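Local coordinates for protein polyphosphate kinase (Porphyromonas gingivalis, PDB 2O8R) that probably catalyses the reversible transfer of the terminal phosphate of ATP onto a growing long-chain polyphosphate, at residues I115-H120 and A307-P312; D37-L42 and P108-H113; R191-P196 and E210-E215. The protein carries 3 engineered substitutions. All coordinates share one frame; numbering follows the deposited sequence.

All three contacts are buried, interaction 1 with a partly exposed Pro312. Interaction 1 lays a loop of the middle part against strand 115-118 of the N-terminal part and touches both others; interactions 2 and 3 stay about 7 Å apart at their nearest atoms. Interaction 2 joins helices 35-63 and 83-112, and interaction 3 ties strand 192-195 to helix 209-214. Interactions 1 and 3 use outer strands of one three-stranded sheet. Leu309 connects the set: its CD2 lies 3.8 Å from Ile39 CD1, its CD1 3.6 Å from Phe192 CG. Interaction 1 meets the loop through hydrocarbon alone, with sulfates beyond the strand, interaction 2 adds a guanidinium against a threonine methyl, and interaction 3 a two-pronged salt bridge.

Interaction 1: I115-H120 and A307-P312; sequences IRLRTH and AMLPNP. With SO4 (sulfate ion), chain J; SO4 (sulfate ion), chain H.
The guanidinium groups of Arg116 and Arg118 and the His120 ring occupy the sulfate side of strand 115-118, an outer strand of a mixed three-stranded sheet, and the turn that follows it; Ile115 and Leu117 meet the loop after strand 294-297, joining N-terminal and middle parts. At the edge of the Arg116 guanidinium lies O1 of the chain H sulfate, 2.8 Å from NH2, a weak hydrogen bond at 120°. Arg118 NH1 approaches O4 of this sulfate too closely for the bond geometry to be trusted, and Arg116 NH2 sits at the edge of the Arg118 group. One face of the His120 ring carries Thr119 CG2, 3.4 Å above its centre. Backbone amides grip the chain J sulfate: Thr119 N reaches O4 at 2.6 Å and His120 N reaches O3 at 2.7 Å. Both ions probably come from the crystallisation liquor.

The loop contact is apolar. Leu117 and Leu309 each have CG trans to the backbone N (chi1 177° and -174°) and meet through CD2 atoms 4.2 Å apart. Tyr36 and Leu110 also touch Ile115. Its tip meets the tip of Pro312, Ile115 CD1 lying 3.5 Å from Pro312 CG and 3.6 Å from CD.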
loop_
_atom_site.group_PDB
_atom_site.type_symbol
_atom_site.label_atom_id
_atom_site.label_comp_id
_atom_site.label_asym_id
_atom_site.label_seq_id
_atom_site.Cartn_x
_atom_site.Cartn_y
_atom_site.Cartn_z
ATOM N N ILE A 115 27.126 10.143 -11.769
ATOM C CA ILE A 115 25.812 10.636 -11.347
ATOM C C ILE A 115 25.888 12.141 -11.140
ATOM O O ILE A 115 26.702 12.625 -10.358
ATOM C CB ILE A 115 25.339 9.994 -10.016
ATOM C CG1 ILE A 115 25.845 8.551 -9.879
ATOM C CG2 ILE A 115 23.813 10.106 -9.847
ATOM C CD1 ILE A 115 24.909 7.479 -10.364
ATOM N N ARG A 116 25.049 12.891 -11.850
ATOM C CA ARG A 116 24.990 14.326 -11.629
ATOM C C ARG A 116 23.636 14.694 -11.065
ATOM O O ARG A 116 22.612 14.661 -11.757
ATOM C CB ARG A 116 25.329 15.113 -12.892
ATOM C CG ARG A 116 25.867 16.509 -12.599
ATOM C CD ARG A 116 27.142 16.799 -13.390
ATOM N NE ARG A 116 26.942 17.764 -14.464
ATOM C CZ ARG A 116 27.063 19.080 -14.315
ATOM N NH1 ARG A 116 27.382 19.595 -13.134
ATOM N NH2 ARG A 116 26.860 19.887 -15.348
ATOM N N LEU A 117 23.633 14.981 -9.771
ATOM C CA LEU A 117 22.442 15.461 -9.125
ATOM C C LEU A 117 22.578 16.950 -9.214
ATOM O O LEU A 117 23.419 17.543 -8.543
ATOM C CB LEU A 117 22.371 15.004 -7.669
ATOM C CG LEU A 117 21.156 15.537 -6.887
ATOM C CD1 LEU A 117 19.854 15.335 -7.658
ATOM C CD2 LEU A 117 21.053 14.896 -5.520
ATOM N N ARG A 118 21.776 17.556 -10.070
ATOM C CA ARG A 118 21.953 18.964 -10.343
ATOM C C ARG A 118 21.434 19.814 -9.216
ATOM O O ARG A 118 20.361 19.573 -8.653
ATOM C CB ARG A 118 21.354 19.370 -11.694
ATOM C CG ARG A 118 22.353 19.223 -12.840
ATOM C CD ARG A 118 22.088 20.224 -13.956
ATOM N NE ARG A 118 21.373 19.597 -15.059
ATOM C CZ ARG A 118 21.960 19.142 -16.157
ATOM N NH1 ARG A 118 23.270 19.254 -16.310
ATOM N NH2 ARG A 118 21.238 18.575 -17.103
ATOM N N THR A 119 22.225 20.814 -8.880
ATOM C CA THR A 119 21.921 21.674 -7.768
ATOM C C THR A 119 21.597 23.078 -8.301
ATOM O O THR A 119 21.052 23.919 -7.584
ATOM C CB THR A 119 23.088 21.639 -6.780
ATOM O OG1 THR A 119 22.591 21.580 -5.441
ATOM C CG2 THR A 119 24.013 22.821 -6.972
ATOM N N HIS A 120 21.916 23.294 -9.581
ATOM C CA HIS A 120 21.518 24.488 -10.334
ATOM C C HIS A 120 20.753 24.086 -11.597
ATOM O O HIS A 120 20.603 22.886 -11.879
ATOM C CB HIS A 120 22.744 25.318 -10.704
ATOM C CG HIS A 120 23.639 25.621 -9.541
ATOM N ND1 HIS A 120 24.973 25.273 -9.515
ATOM C CD2 HIS A 120 23.387 26.231 -8.358
ATOM C CE1 HIS A 120 25.508 25.665 -8.372
ATOM N NE2 HIS A 120 24.566 26.245 -7.650
ATOM N N ALA A 307 16.522 8.836 0.142
ATOM C CA ALA A 307 16.286 7.400 0.043
ATOM C C ALA A 307 15.653 7.029 -1.294
ATOM O O ALA A 307 15.665 5.863 -1.682
ATOM C CB ALA A 307 15.398 6.931 1.193
HETATM N N MSE A 308 15.109 8.028 -1.985
HETATM C CA MSE A 308 14.452 7.843 -3.277
HETATM C C MSE A 308 15.347 8.201 -4.453
HETATM O O MSE A 308 14.914 8.135 -5.604
HETATM C CB MSE A 308 13.174 8.698 -3.366
HETATM C CG MSE A 308 12.005 8.209 -2.515
HETATM SE SE MSE A 308 11.580 6.317 -2.816
HETATM C CE MSE A 308 10.917 6.377 -4.651
ATOM N N LEU A 309 16.577 8.621 -4.180
ATOM C CA LEU A 309 17.488 8.945 -5.264
ATOM C C LEU A 309 17.876 7.647 -5.926
ATOM O O LEU A 309 18.386 6.750 -5.272
ATOM C CB LEU A 309 18.737 9.646 -4.754
ATOM C CG LEU A 309 19.664 10.131 -5.866
ATOM C CD1 LEU A 309 18.952 11.191 -6.715
ATOM C CD2 LEU A 309 20.970 10.666 -5.285
ATOM N N PRO A 310 17.591 7.528 -7.221
ATOM C CA PRO A 310 17.894 6.296 -7.928
ATOM C C PRO A 310 19.387 6.074 -8.065
ATOM O O PRO A 310 20.125 7.039 -8.238
ATOM C CB PRO A 310 17.283 6.526 -9.315
ATOM C CG PRO A 310 16.376 7.689 -9.174
ATOM C CD PRO A 310 16.950 8.523 -8.093
ATOM N N ASN A 311 19.815 4.817 -7.953
ATOM C CA ASN A 311 21.153 4.403 -8.350
ATOM C C ASN A 311 21.068 3.695 -9.693
ATOM O O ASN A 311 20.788 2.495 -9.735
ATOM C CB ASN A 311 21.750 3.458 -7.312
ATOM C CG ASN A 311 23.100 2.868 -7.735
ATOM O OD1 ASN A 311 23.676 3.217 -8.772
ATOM N ND2 ASN A 311 23.612 1.968 -6.913
ATOM N N PRO A 312 21.342 4.423 -10.794
ATOM C CA PRO A 312 21.309 3.859 -12.134
ATOM C C PRO A 312 22.437 2.869 -12.421
ATOM O O PRO A 312 22.534 2.380 -13.540
ATOM C CB PRO A 312 21.479 5.083 -13.024
ATOM C CG PRO A 312 22.268 6.005 -12.210
ATOM C CD PRO A 312 21.725 5.842 -10.829
HETATM S S SO4 J . 24.856 21.767 -10.724
HETATM O O1 SO4 J . 25.818 21.303 -11.719
HETATM O O2 SO4 J . 25.388 22.953 -10.067
HETATM O O3 SO4 J . 23.597 22.089 -11.391
HETATM O O4 SO4 J . 24.651 20.733 -9.717
HETATM S S SO4 H . 24.963 21.806 -17.243
HETATM O O1 SO4 H . 25.866 20.803 -17.809
HETATM O O2 SO4 H . 25.683 23.063 -17.066
HETATM O O3 SO4 H . 23.818 21.997 -18.137
HETATM O O4 SO4 H . 24.491 21.364 -15.935
#

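Interaction 2: D37-L42 and P108-H113; sequences DRIKFL and PTLEEH
One apolar contact joins Ile39 to Leu110. The two reach toward each other tip to tip: Ile39 CD1 stands 4.0 Å from Leu110 CD1 and an equal distance from CD2, so a single methyl faces the fork of the leucine. Ile39 has CG1 opposite its carbonyl carbon (chi1 -67°) and an extended chi2, which carries CD1 out to the other helix. Arg38 and Thr109 instead cross at about a right angle, Arg38 NH2 lying 3.6 Å from Thr109 CG2, a van der Waals approach of a guanidinium to a methyl.

Among the polar groups, Thr109 OG1 bonds to Gln105 O one turn earlier, and Arg38 NE to Leu33 O just before helix 35-63. Thr109 O receives a side-chain bond from His113 ND1, 2.8 Å long and nearly straight at 165°, the oxygen lying close to the imidazole plane. His113 is the first residue to leave helical geometry, so this bond ties its ring back to the last turn of helix 83-112.

Ile106 and Phe102 of helix 83-112 continue the apolar seam against Leu42. Consecutive helices 35-63 and 83-112 run in nearly opposite directions here, an arrangement typical of an antiparallel helical hairpin in the mainly helical N-terminal domain of PPK1.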
loop_
_atom_site.group_PDB
_atom_site.type_symbol
_atom_site.label_atom_id
_atom_site.label_comp_id
_atom_site.label_asym_id
_atom_site.label_seq_id
_atom_site.Cartn_x
_atom_site.Cartn_y
_atom_site.Cartn_z
ATOM N N ASP A 37 25.291 3.738 0.252
ATOM C CA ASP A 37 25.243 3.414 1.678
ATOM C C ASP A 37 25.180 4.676 2.510
ATOM O O ASP A 37 24.387 4.763 3.442
ATOM C CB ASP A 37 26.457 2.590 2.114
ATOM C CG ASP A 37 26.517 1.238 1.442
ATOM O OD1 ASP A 37 25.592 0.881 0.668
ATOM O OD2 ASP A 37 27.508 0.532 1.699
ATOM N N ARG A 38 26.014 5.649 2.157
ATOM C CA ARG A 38 26.074 6.906 2.879
ATOM C C ARG A 38 24.809 7.728 2.670
ATOM O O ARG A 38 24.243 8.263 3.628
ATOM C CB ARG A 38 27.304 7.693 2.454
ATOM C CG ARG A 38 28.591 6.938 2.691
ATOM C CD ARG A 38 29.758 7.798 2.328
ATOM N NE ARG A 38 30.391 7.384 1.088
ATOM C CZ ARG A 38 31.257 8.128 0.410
ATOM N NH1 ARG A 38 31.582 9.340 0.840
ATOM N NH2 ARG A 38 31.780 7.671 -0.714
ATOM N N ILE A 39 24.361 7.808 1.421
ATOM C CA ILE A 39 23.123 8.506 1.069
ATOM C C ILE A 39 21.911 8.002 1.869
ATOM O O ILE A 39 21.110 8.813 2.379
ATOM C CB ILE A 39 22.839 8.394 -0.444
ATOM C CG1 ILE A 39 23.901 9.178 -1.233
ATOM C CG2 ILE A 39 21.408 8.860 -0.768
ATOM C CD1 ILE A 39 23.512 9.506 -2.658
ATOM N N LYS A 40 21.797 6.672 1.979
ATOM C CA LYS A 40 20.805 6.023 2.844
ATOM C C LYS A 40 20.865 6.551 4.269
ATOM O O LYS A 40 19.830 6.842 4.860
ATOM C CB LYS A 40 20.985 4.504 2.862
ATOM C CG LYS A 40 19.897 3.710 2.142
ATOM C CD LYS A 40 19.746 4.094 0.677
ATOM C CE LYS A 40 18.337 3.792 0.209
ATOM N NZ LYS A 40 18.099 4.368 -1.134
ATOM N N PHE A 41 22.072 6.691 4.812
ATOM C CA PHE A 41 22.213 7.150 6.186
ATOM C C PHE A 41 21.883 8.631 6.395
ATOM O O PHE A 41 21.409 9.024 7.461
ATOM C CB PHE A 41 23.579 6.755 6.761
ATOM C CG PHE A 41 23.569 5.405 7.371
ATOM C CD1 PHE A 41 23.698 4.281 6.582
ATOM C CD2 PHE A 41 23.339 5.247 8.725
ATOM C CE1 PHE A 41 23.643 3.018 7.132
ATOM C CE2 PHE A 41 23.281 3.991 9.277
ATOM C CZ PHE A 41 23.426 2.868 8.468
ATOM N N LEU A 42 22.112 9.435 5.368
ATOM C CA LEU A 42 21.693 10.823 5.378
ATOM C C LEU A 42 20.169 10.836 5.525
ATOM O O LEU A 42 19.623 11.481 6.416
ATOM C CB LEU A 42 22.134 11.500 4.077
ATOM C CG LEU A 42 22.938 12.801 4.044
ATOM C CD1 LEU A 42 23.938 12.897 5.186
ATOM C CD2 LEU A 42 23.627 13.004 2.666
ATOM N N PRO A 108 29.898 15.519 -5.025
ATOM C CA PRO A 108 31.173 15.233 -5.688
ATOM C C PRO A 108 31.454 13.750 -5.933
ATOM O O PRO A 108 31.960 13.403 -6.994
ATOM C CB PRO A 108 32.206 15.801 -4.708
ATOM C CG PRO A 108 31.497 16.846 -4.007
ATOM C CD PRO A 108 30.111 16.323 -3.814
ATOM N N THR A 109 31.152 12.885 -4.964
ATOM C CA THR A 109 31.408 11.449 -5.140
ATOM C C THR A 109 30.477 10.843 -6.189
ATOM O O THR A 109 30.893 10.015 -6.991
ATOM C CB THR A 109 31.250 10.671 -3.829
ATOM O OG1 THR A 109 31.836 11.408 -2.761
ATOM C CG2 THR A 109 31.934 9.344 -3.918
ATOM N N LEU A 110 29.215 11.271 -6.186
ATOM C CA LEU A 110 28.262 10.865 -7.222
ATOM C C LEU A 110 28.797 11.170 -8.620
ATOM O O LEU A 110 28.689 10.352 -9.525
ATOM C CB LEU A 110 26.901 11.529 -6.998
ATOM C CG LEU A 110 26.023 10.956 -5.862
ATOM C CD1 LEU A 110 24.900 11.920 -5.527
ATOM C CD2 LEU A 110 25.444 9.569 -6.166
ATOM N N GLU A 111 29.401 12.342 -8.779
ATOM C CA GLU A 111 29.996 12.725 -10.052
ATOM C C GLU A 111 31.198 11.884 -10.445
ATOM O O GLU A 111 31.381 11.570 -11.617
ATOM C CB GLU A 111 30.351 14.209 -10.057
ATOM C CG GLU A 111 29.215 15.071 -10.551
ATOM C CD GLU A 111 29.494 16.546 -10.416
ATOM O OE1 GLU A 111 30.654 16.925 -10.137
ATOM O OE2 GLU A 111 28.540 17.330 -10.587
ATOM N N GLU A 112 32.009 11.514 -9.462
ATOM C CA GLU A 112 33.141 10.628 -9.696
ATOM C C GLU A 112 32.679 9.293 -10.273
ATOM O O GLU A 112 33.438 8.614 -10.960
ATOM C CB GLU A 112 33.902 10.398 -8.397
ATOM C CG GLU A 112 35.344 9.975 -8.562
ATOM C CD GLU A 112 36.112 9.972 -7.238
ATOM O OE1 GLU A 112 35.689 10.670 -6.285
ATOM O OE2 GLU A 112 37.148 9.273 -7.153
ATOM N N HIS A 113 31.423 8.938 -10.018
ATOM C CA HIS A 113 30.856 7.694 -10.526
ATOM C C HIS A 113 29.759 7.857 -11.583
ATOM O O HIS A 113 28.985 6.933 -11.822
ATOM C CB HIS A 113 30.356 6.857 -9.361
ATOM C CG HIS A 113 31.425 6.523 -8.377
ATOM N ND1 HIS A 113 31.759 7.358 -7.335
ATOM C CD2 HIS A 113 32.263 5.463 -8.296
ATOM C CE1 HIS A 113 32.744 6.818 -6.641
ATOM N NE2 HIS A 113 33.069 5.669 -7.204
#

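Interaction 3: R191-P196 and E210-E215; sequences RFVELP and EDIIKE
Arg191 grips the carboxylate of Glu210 side-on with two nitrogens, one to each oxygen, in a bidentate salt bridge. The bridge closes a beta-hairpin followed by a helix. Arg191 NH2 lies 2.6 Å from Glu210 OE2, and the N-H points at the acceptor with an angle of 157°. Arg191 NE reaches Glu210 OE1 at 2.9 Å by a somewhat more bent bond. Both oxygens are met on the syn side, yet the two groups are not coplanar: the guanidinium and carboxylate planes stand 40° apart, with OE2 close to the guanidinium plane and OE1 tilted from it.

Strand 192-195 pairs antiparallel with strand 204-208 through backbone bonds of Val193 with Ser207 and Leu195 with Tyr205, and the chain then enters helix 209-214, which packs back on the first strand. Glu210, in the first turn, has its CG between the backbone N and the carbonyl carbon (chi1 69°), and a further bend at chi2 turns the carboxylate to Arg191.

Other partners fix the rotation of the guanidinium: Arg191 NH1 forms a salt bridge with Asp305, and NH2 also bonds to Val301 O. Two carboxylates, of Glu210 and Asp305, probably balance the charge of the buried guanidinium.

Outward from this polar end, Arg191 CG lies 4.0 Å above the centre of one face of the Phe192 ring, which itself stacks edge-to-face with Phe208. Farther along strand and helix, Val193 and Ile212 cross at about a right angle, and Leu131 of helix 125-139 also touches Ile212. The approach is made by Ile212 CD1, which lies 3.8 Å from Val193 CG2 and 3.9 Å from Val193 CB.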
loop_
_atom_site.group_PDB
_atom_site.type_symbol
_atom_site.label_atom_id
_atom_site.label_comp_id
_atom_site.label_asym_id
_atom_site.label_seq_id
_atom_site.Cartn_x
_atom_site.Cartn_y
_atom_site.Cartn_z
ATOM N N ARG A 191 10.546 13.036 -6.285
ATOM C CA ARG A 191 11.354 14.139 -5.775
ATOM C C ARG A 191 12.480 14.397 -6.754
ATOM O O ARG A 191 12.828 15.551 -7.023
ATOM C CB ARG A 191 11.938 13.784 -4.406
ATOM C CG ARG A 191 12.718 14.900 -3.739
ATOM C CD ARG A 191 11.855 16.134 -3.466
ATOM N NE ARG A 191 12.665 17.270 -3.018
ATOM C CZ ARG A 191 13.031 17.489 -1.756
ATOM N NH1 ARG A 191 12.673 16.663 -0.780
ATOM N NH2 ARG A 191 13.753 18.550 -1.460
ATOM N N PHE A 192 13.028 13.305 -7.292
ATOM C CA PHE A 192 14.127 13.369 -8.247
ATOM C C PHE A 192 13.673 12.974 -9.642
ATOM O O PHE A 192 13.068 11.922 -9.828
ATOM C CB PHE A 192 15.286 12.513 -7.764
ATOM C CG PHE A 192 15.752 12.882 -6.393
ATOM C CD1 PHE A 192 16.455 14.063 -6.186
ATOM C CD2 PHE A 192 15.447 12.078 -5.304
ATOM C CE1 PHE A 192 16.872 14.427 -4.919
ATOM C CE2 PHE A 192 15.859 12.433 -4.037
ATOM C CZ PHE A 192 16.570 13.611 -3.842
ATOM N N VAL A 193 13.948 13.856 -10.602
ATOM C CA VAL A 193 13.482 13.709 -11.973
ATOM C C VAL A 193 14.702 13.457 -12.852
ATOM O O VAL A 193 15.615 14.292 -12.902
ATOM C CB VAL A 193 12.712 14.982 -12.437
ATOM C CG1 VAL A 193 12.164 14.840 -13.864
ATOM C CG2 VAL A 193 11.576 15.262 -11.493
ATOM N N GLU A 194 14.735 12.289 -13.501
ATOM C CA GLU A 194 15.819 11.923 -14.413
ATOM C C GLU A 194 15.667 12.675 -15.729
ATOM O O GLU A 194 14.551 12.861 -16.215
ATOM C CB GLU A 194 15.815 10.422 -14.676
ATOM C CG GLU A 194 17.099 9.874 -15.341
ATOM C CD GLU A 194 16.950 8.436 -15.870
ATOM O OE1 GLU A 194 15.806 7.938 -16.010
ATOM O OE2 GLU A 194 17.989 7.807 -16.161
ATOM N N LEU A 195 16.788 13.126 -16.286
ATOM C CA LEU A 195 16.800 13.832 -17.563
ATOM C C LEU A 195 17.334 12.893 -18.628
ATOM O O LEU A 195 18.253 12.123 -18.355
ATOM C CB LEU A 195 17.682 15.075 -17.476
ATOM C CG LEU A 195 17.322 16.125 -16.418
ATOM C CD1 LEU A 195 17.992 17.438 -16.736
ATOM C CD2 LEU A 195 15.844 16.333 -16.361
ATOM N N PRO A 196 16.757 12.937 -19.845
ATOM C CA PRO A 196 17.140 11.972 -20.892
ATOM C C PRO A 196 18.632 11.967 -21.251
ATOM O O PRO A 196 19.337 12.975 -21.114
ATOM C CB PRO A 196 16.260 12.373 -22.082
ATOM C CG PRO A 196 15.083 13.076 -21.449
ATOM C CD PRO A 196 15.702 13.852 -20.314
ATOM N N GLU A 210 11.523 20.570 -7.008
ATOM C CA GLU A 210 11.321 21.983 -6.640
ATOM C C GLU A 210 12.220 22.925 -7.424
ATOM O O GLU A 210 11.873 24.085 -7.621
ATOM C CB GLU A 210 11.455 22.230 -5.129
ATOM C CG GLU A 210 12.867 22.078 -4.550
ATOM C CD GLU A 210 13.169 20.662 -4.060
ATOM O OE1 GLU A 210 12.623 19.689 -4.629
ATOM O OE2 GLU A 210 13.966 20.526 -3.103
ATOM N N ASP A 211 13.365 22.419 -7.877
ATOM C CA ASP A 211 14.244 23.194 -8.738
ATOM C C ASP A 211 13.565 23.480 -10.087
ATOM O O ASP A 211 13.532 24.618 -10.545
ATOM C CB ASP A 211 15.586 22.483 -8.916
ATOM C CG ASP A 211 16.550 22.740 -7.761
ATOM O OD1 ASP A 211 16.285 23.624 -6.924
ATOM O OD2 ASP A 211 17.590 22.058 -7.697
ATOM N N ILE A 212 12.987 22.452 -10.693
ATOM C CA ILE A 212 12.255 22.623 -11.934
ATOM C C ILE A 212 11.172 23.673 -11.787
ATOM O O ILE A 212 11.064 24.569 -12.625
ATOM C CB ILE A 212 11.634 21.310 -12.439
ATOM C CG1 ILE A 212 12.724 20.224 -12.546
ATOM C CG2 ILE A 212 10.903 21.562 -13.795
ATOM C CD1 ILE A 212 12.161 18.806 -12.612
ATOM N N ILE A 213 10.386 23.570 -10.721
ATOM C CA ILE A 213 9.340 24.555 -10.460
ATOM C C ILE A 213 9.921 25.981 -10.392
ATOM O O ILE A 213 9.441 26.886 -11.070
ATOM C CB ILE A 213 8.523 24.201 -9.199
ATOM C CG1 ILE A 213 7.721 22.912 -9.450
ATOM C CG2 ILE A 213 7.590 25.355 -8.835
ATOM C CD1 ILE A 213 6.776 22.513 -8.322
ATOM N N LYS A 214 10.984 26.154 -9.617
ATOM C CA LYS A 214 11.681 27.432 -9.511
ATOM C C LYS A 214 12.043 28.041 -10.875
ATOM O O LYS A 214 11.939 29.246 -11.073
ATOM C CB LYS A 214 12.946 27.266 -8.664
ATOM C CG LYS A 214 12.694 27.042 -7.157
ATOM C CD LYS A 214 14.015 27.076 -6.406
ATOM C CE LYS A 214 13.849 27.430 -4.961
ATOM N NZ LYS A 214 15.182 27.540 -4.337
ATOM N N GLU A 215 12.441 27.191 -11.810
ATOM C CA GLU A 215 12.912 27.622 -13.112
ATOM C C GLU A 215 11.757 28.028 -14.052
ATOM O O GLU A 215 11.976 28.540 -15.148
ATOM C CB GLU A 215 13.750 26.490 -13.723
ATOM C CG GLU A 215 14.629 26.857 -14.916
ATOM C CD GLU A 215 15.545 28.043 -14.652
ATOM O OE1 GLU A 215 15.999 28.224 -13.498
ATOM O OE2 GLU A 215 15.819 28.794 -15.612
#